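Local coordinates for protein iota-carrageenase (Alteromonas sp., PDB 1H80) that hydrolyses the beta-1,4 linkages of iota-carrageenan, a sulfated galactan of red algal cell walls, with inversion of anomeric configuration, at residues A[161-165]-A[221-225]; A[215-221]-A[249-255]. All coordinates share one frame. Numbering follows the deposited sequence.

Interaction 1. Residues A[161-165]-A[221-225]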
# COMPACT_ATOMS: atom_id res chain seq x y z
N LEU A 161 -2.38 -3.34 -5.61
CA LEU A 161 -1.75 -4.55 -5.11
C LEU A 161 -0.65 -4.96 -6.08
O LEU A 161 -0.93 -5.41 -7.19
CB LEU A 161 -2.79 -5.66 -5.00
CG LEU A 161 -4.03 -5.30 -4.17
CD1 LEU A 161 -5.08 -6.39 -4.30
CD2 LEU A 161 -3.62 -5.12 -2.71
N VAL A 162 0.60 -4.77 -5.66
CA VAL A 162 1.76 -5.14 -6.48
C VAL A 162 1.98 -6.58 -6.05
O VAL A 162 2.87 -6.89 -5.26
CB VAL A 162 2.96 -4.24 -6.13
CG1 VAL A 162 4.10 -4.49 -7.11
CG2 VAL A 162 2.54 -2.78 -6.19
N ASP A 163 1.15 -7.45 -6.60
CA ASP A 163 1.10 -8.86 -6.24
C ASP A 163 1.81 -9.90 -7.09
O ASP A 163 2.47 -9.59 -8.09
CB ASP A 163 -0.37 -9.26 -6.11
CG ASP A 163 -0.66 -10.04 -4.85
OD1 ASP A 163 0.20 -10.82 -4.41
OD2 ASP A 163 -1.77 -9.87 -4.29
N VAL A 164 1.63 -11.14 -6.67
CA VAL A 164 2.20 -12.29 -7.36
C VAL A 164 1.05 -13.10 -7.93
O VAL A 164 -0.10 -12.97 -7.49
CB VAL A 164 3.03 -13.19 -6.40
CG1 VAL A 164 4.15 -12.38 -5.77
CG2 VAL A 164 2.13 -13.77 -5.32
N THR A 165 1.34 -13.92 -8.93
CA THR A 165 0.34 -14.78 -9.54
C THR A 165 0.99 -16.10 -9.89
O THR A 165 2.18 -16.15 -10.22
CB THR A 165 -0.26 -14.16 -10.83
OG1 THR A 165 0.77 -13.96 -11.80
CG2 THR A 165 -0.93 -12.84 -10.52
N ASN A 221 1.92 -12.30 1.49
CA ASN A 221 1.01 -13.16 0.73
C ASN A 221 1.40 -14.62 0.98
O ASN A 221 2.54 -15.00 0.76
CB ASN A 221 1.13 -12.84 -0.77
CG ASN A 221 0.09 -13.58 -1.60
OD1 ASN A 221 -0.12 -14.78 -1.43
ND2 ASN A 221 -0.56 -12.86 -2.51
N LEU A 222 0.43 -15.42 1.42
CA LEU A 222 0.66 -16.83 1.71
C LEU A 222 1.31 -17.60 0.56
O LEU A 222 2.13 -18.50 0.79
CB LEU A 222 -0.65 -17.51 2.10
N LEU A 223 0.94 -17.26 -0.67
CA LEU A 223 1.50 -17.92 -1.84
C LEU A 223 3.02 -17.84 -1.84
O LEU A 223 3.71 -18.80 -2.21
CB LEU A 223 0.98 -17.28 -3.13
CG LEU A 223 -0.43 -17.67 -3.60
CD1 LEU A 223 -0.80 -16.86 -4.82
CD2 LEU A 223 -0.45 -19.16 -3.92
N MET A 224 3.55 -16.70 -1.42
CA MET A 224 5.00 -16.52 -1.40
C MET A 224 5.65 -17.41 -0.36
O MET A 224 6.81 -17.80 -0.51
CB MET A 224 5.34 -15.06 -1.15
CG MET A 224 4.72 -14.14 -2.17
SD MET A 224 5.42 -12.50 -2.14
CE MET A 224 5.00 -11.98 -0.49
N LYS A 225 4.91 -17.74 0.69
CA LYS A 225 5.44 -18.60 1.73
C LYS A 225 5.50 -20.03 1.22
O LYS A 225 6.50 -20.72 1.40
CB LYS A 225 4.55 -18.54 2.97
CG LYS A 225 5.04 -19.38 4.13
CD LYS A 225 4.14 -19.23 5.35
CE LYS A 225 4.67 -20.03 6.52
NZ LYS A 225 3.83 -19.85 7.74
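The side-chain amide of Asn-221 works at both ends here. Its OD1 accepts from Leu-223 N at 2.8 Å, which makes Asn-221 the N-cap of helix 222-227, while its ND2 reaches the other way, 2.9 Å from Asp-163 OD1, in a weak, bent hydrogen bond. Asp-163 OD1 is itself held by Val-164 N at 2.7 Å, so a relay of side-chain bonds runs from the strand backbone into the first turn of the helix. In the right-handed parallel beta-helix of this enzyme, strand 160-167 belongs to one coil and the short helix follows a strand two coils along; strand 194-196 lies between strands 160-167 and 216-218, and Tyr-197, just after it, touches both Asp-163 and Asn-221. Beside the polar relay, Val-164 points its CB at the helix: its CG1 lies 3.8 Å from Met-224 SD, and its CG2 4.3 Å from Leu-223 CD1. Trp-173 and Leu-171 of the antiparallel strand 170-175 also pack on Val-164.

Interaction 2. Residues A[215-221]-A[249-255]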
# COMPACT_ATOMS: atom_id res chain seq x y z
N LEU A 215 2.70 3.60 1.40
CA LEU A 215 3.54 2.60 0.77
C LEU A 215 3.78 1.51 1.79
O LEU A 215 4.70 1.58 2.61
CB LEU A 215 4.86 3.21 0.32
CG LEU A 215 5.83 2.25 -0.38
CD1 LEU A 215 5.15 1.56 -1.56
CD2 LEU A 215 7.05 3.03 -0.84
N ARG A 216 2.94 0.49 1.73
CA ARG A 216 2.99 -0.62 2.67
C ARG A 216 3.79 -1.79 2.11
O ARG A 216 3.26 -2.63 1.38
CB ARG A 216 1.56 -1.06 2.98
CG ARG A 216 1.43 -2.12 4.05
CD ARG A 216 -0.01 -2.61 4.11
NE ARG A 216 -0.92 -1.63 4.69
CZ ARG A 216 -1.14 -1.49 5.99
NH1 ARG A 216 -0.51 -2.29 6.85
NH2 ARG A 216 -1.98 -0.57 6.44
N MET A 217 5.07 -1.84 2.46
CA MET A 217 5.91 -2.92 1.98
C MET A 217 5.85 -4.04 2.99
O MET A 217 6.82 -4.36 3.68
CB MET A 217 7.33 -2.40 1.77
CG MET A 217 7.37 -1.40 0.61
SD MET A 217 8.91 -0.55 0.40
CE MET A 217 8.77 0.71 1.69
N GLU A 218 4.66 -4.62 3.08
CA GLU A 218 4.35 -5.72 3.98
C GLU A 218 4.15 -6.93 3.08
O GLU A 218 3.06 -7.17 2.56
CB GLU A 218 3.09 -5.38 4.78
CG GLU A 218 2.64 -6.46 5.74
CD GLU A 218 1.72 -5.92 6.82
OE1 GLU A 218 0.89 -5.03 6.52
OE2 GLU A 218 1.82 -6.39 7.98
N THR A 219 5.23 -7.68 2.90
CA THR A 219 5.26 -8.85 2.04
C THR A 219 4.75 -10.10 2.75
O THR A 219 5.55 -10.94 3.17
CB THR A 219 6.69 -9.07 1.54
OG1 THR A 219 7.57 -9.19 2.66
CG2 THR A 219 7.13 -7.87 0.71
N ASP A 220 3.43 -10.25 2.84
CA ASP A 220 2.87 -11.40 3.56
C ASP A 220 1.87 -12.29 2.82
O ASP A 220 1.07 -12.98 3.46
CB ASP A 220 2.22 -10.92 4.86
CG ASP A 220 1.06 -9.96 4.64
OD1 ASP A 220 0.66 -9.76 3.48
OD2 ASP A 220 0.55 -9.41 5.64
N ASN A 221 1.92 -12.30 1.49
CA ASN A 221 1.01 -13.16 0.73
C ASN A 221 1.40 -14.62 0.98
O ASN A 221 2.54 -15.00 0.76
CB ASN A 221 1.13 -12.84 -0.77
CG ASN A 221 0.09 -13.58 -1.60
OD1 ASN A 221 -0.12 -14.78 -1.43
ND2 ASN A 221 -0.56 -12.86 -2.51
N VAL A 249 5.42 5.34 5.05
CA VAL A 249 6.19 4.21 4.57
C VAL A 249 6.34 3.18 5.67
O VAL A 249 6.68 3.51 6.80
CB VAL A 249 7.59 4.66 4.13
CG1 VAL A 249 8.41 3.46 3.69
CG2 VAL A 249 7.48 5.67 2.99
N MET A 250 6.08 1.92 5.34
CA MET A 250 6.20 0.86 6.32
C MET A 250 6.88 -0.38 5.76
O MET A 250 6.63 -0.78 4.63
CB MET A 250 4.82 0.50 6.88
CG MET A 250 4.82 -0.68 7.83
SD MET A 250 4.51 -2.22 6.96
CE MET A 250 2.84 -2.55 7.53
N PHE A 251 7.76 -0.97 6.57
CA PHE A 251 8.48 -2.17 6.18
C PHE A 251 8.04 -3.27 7.13
O PHE A 251 8.14 -3.13 8.35
CB PHE A 251 9.99 -1.98 6.30
CG PHE A 251 10.55 -0.93 5.39
CD1 PHE A 251 10.56 0.41 5.77
CD2 PHE A 251 11.08 -1.27 4.15
CE1 PHE A 251 11.07 1.39 4.94
CE2 PHE A 251 11.59 -0.30 3.30
CZ PHE A 251 11.59 1.03 3.69
N GLY A 252 7.55 -4.37 6.56
CA GLY A 252 7.11 -5.50 7.37
C GLY A 252 7.32 -6.72 6.50
O GLY A 252 6.41 -7.14 5.79
N PRO A 253 8.52 -7.32 6.54
CA PRO A 253 8.83 -8.50 5.73
C PRO A 253 8.16 -9.81 6.10
O PRO A 253 8.13 -10.74 5.29
CB PRO A 253 10.35 -8.58 5.84
CG PRO A 253 10.58 -8.18 7.26
CD PRO A 253 9.65 -6.99 7.44
N HIS A 254 7.60 -9.88 7.30
CA HIS A 254 6.96 -11.11 7.75
C HIS A 254 7.96 -12.26 7.61
O HIS A 254 8.98 -12.27 8.29
CB HIS A 254 5.69 -11.39 6.94
CG HIS A 254 4.53 -10.54 7.36
ND1 HIS A 254 3.42 -11.06 8.00
CD2 HIS A 254 4.31 -9.21 7.25
CE1 HIS A 254 2.58 -10.08 8.27
NE2 HIS A 254 3.10 -8.94 7.83
N PHE A 255 7.69 -13.20 6.71
CA PHE A 255 8.55 -14.37 6.49
C PHE A 255 9.47 -14.25 5.27
O PHE A 255 10.34 -15.09 5.06
CB PHE A 255 7.66 -15.60 6.30
CG PHE A 255 6.68 -15.44 5.17
CD1 PHE A 255 7.10 -15.51 3.84
CD2 PHE A 255 5.34 -15.14 5.43
CE1 PHE A 255 6.22 -15.28 2.79
CE2 PHE A 255 4.44 -14.91 4.38
CZ PHE A 255 4.89 -14.98 3.06
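Two successive coils of the parallel beta-helix stack here, strands 216-218 and 250-252 running side by side, their axes 4.6 Å apart and only 8° from parallel. The backbone bonds alternate in the parallel manner: Met-250 N gives to Leu-215 O (3.1 Å), Met-217 N to Met-250 O (2.9 Å) and Gly-252 N to Met-217 O (3.0 Å). Beyond them the pairing loosens, and Thr-219 N reaches Gly-252 O at 3.2 Å in a weak bond. Arg-216 turns its backbone bonds to strand 194-196, and Val-249 turns its own to the coil of strand 275-277, so the stack continues in both directions. On the face carrying Arg-216 and Glu-218, both carboxylate oxygens are used: Glu-218 OE1 takes Arg-216 NH1 at 3.1 Å in a salt bridge, and OE2 takes His-254 NE2 at 2.9 Å, almost perfectly straight. The guanidinium is further held by the carbonyl of Tyr-191 through NH2. Thr-219 OG1 gives a weak 3.1 Å bond to Pro-253 O and is also hydrogen-bonded to Asn-258 ND2. The face carrying Met-217 and Phe-251 turns inward, toward strands 231-243 and 261-269, and is apolar: Met-217 CE lies 3.4 Å from Val-249 CG1 and sits over the Phe-251 ring, 3.7 Å from its centroid. Past the strands, Phe-255 puts its CZ 3.3 Å from Asn-221 O, and Asp-220 CB rests over the face of the His-254 imidazole, 3.3 Å from the ring centroid.

Asn-221 belongs to both contacts, ending the 215-221 segment of interaction 2 and capping the helix of interaction 1. Their centres are about 11 Å apart. Along the chain the segments alternate, 161-165, 215-221, 221-225 and 249-255. Both contacts join different coils of one beta-helix: interaction 2 links neighbouring coils strand to strand, whereas interaction 1 reaches across the coil of strand 194-196 through a helix that directly follows strand 216-218. The two also touch, with Met-224 CE 3.8 Å from Thr-219 C and Lys-225 N 3.5 Å from Phe-255 CE1. Helix 222-227 is thus packed between strand 160-167 and the loop after strand 250-252.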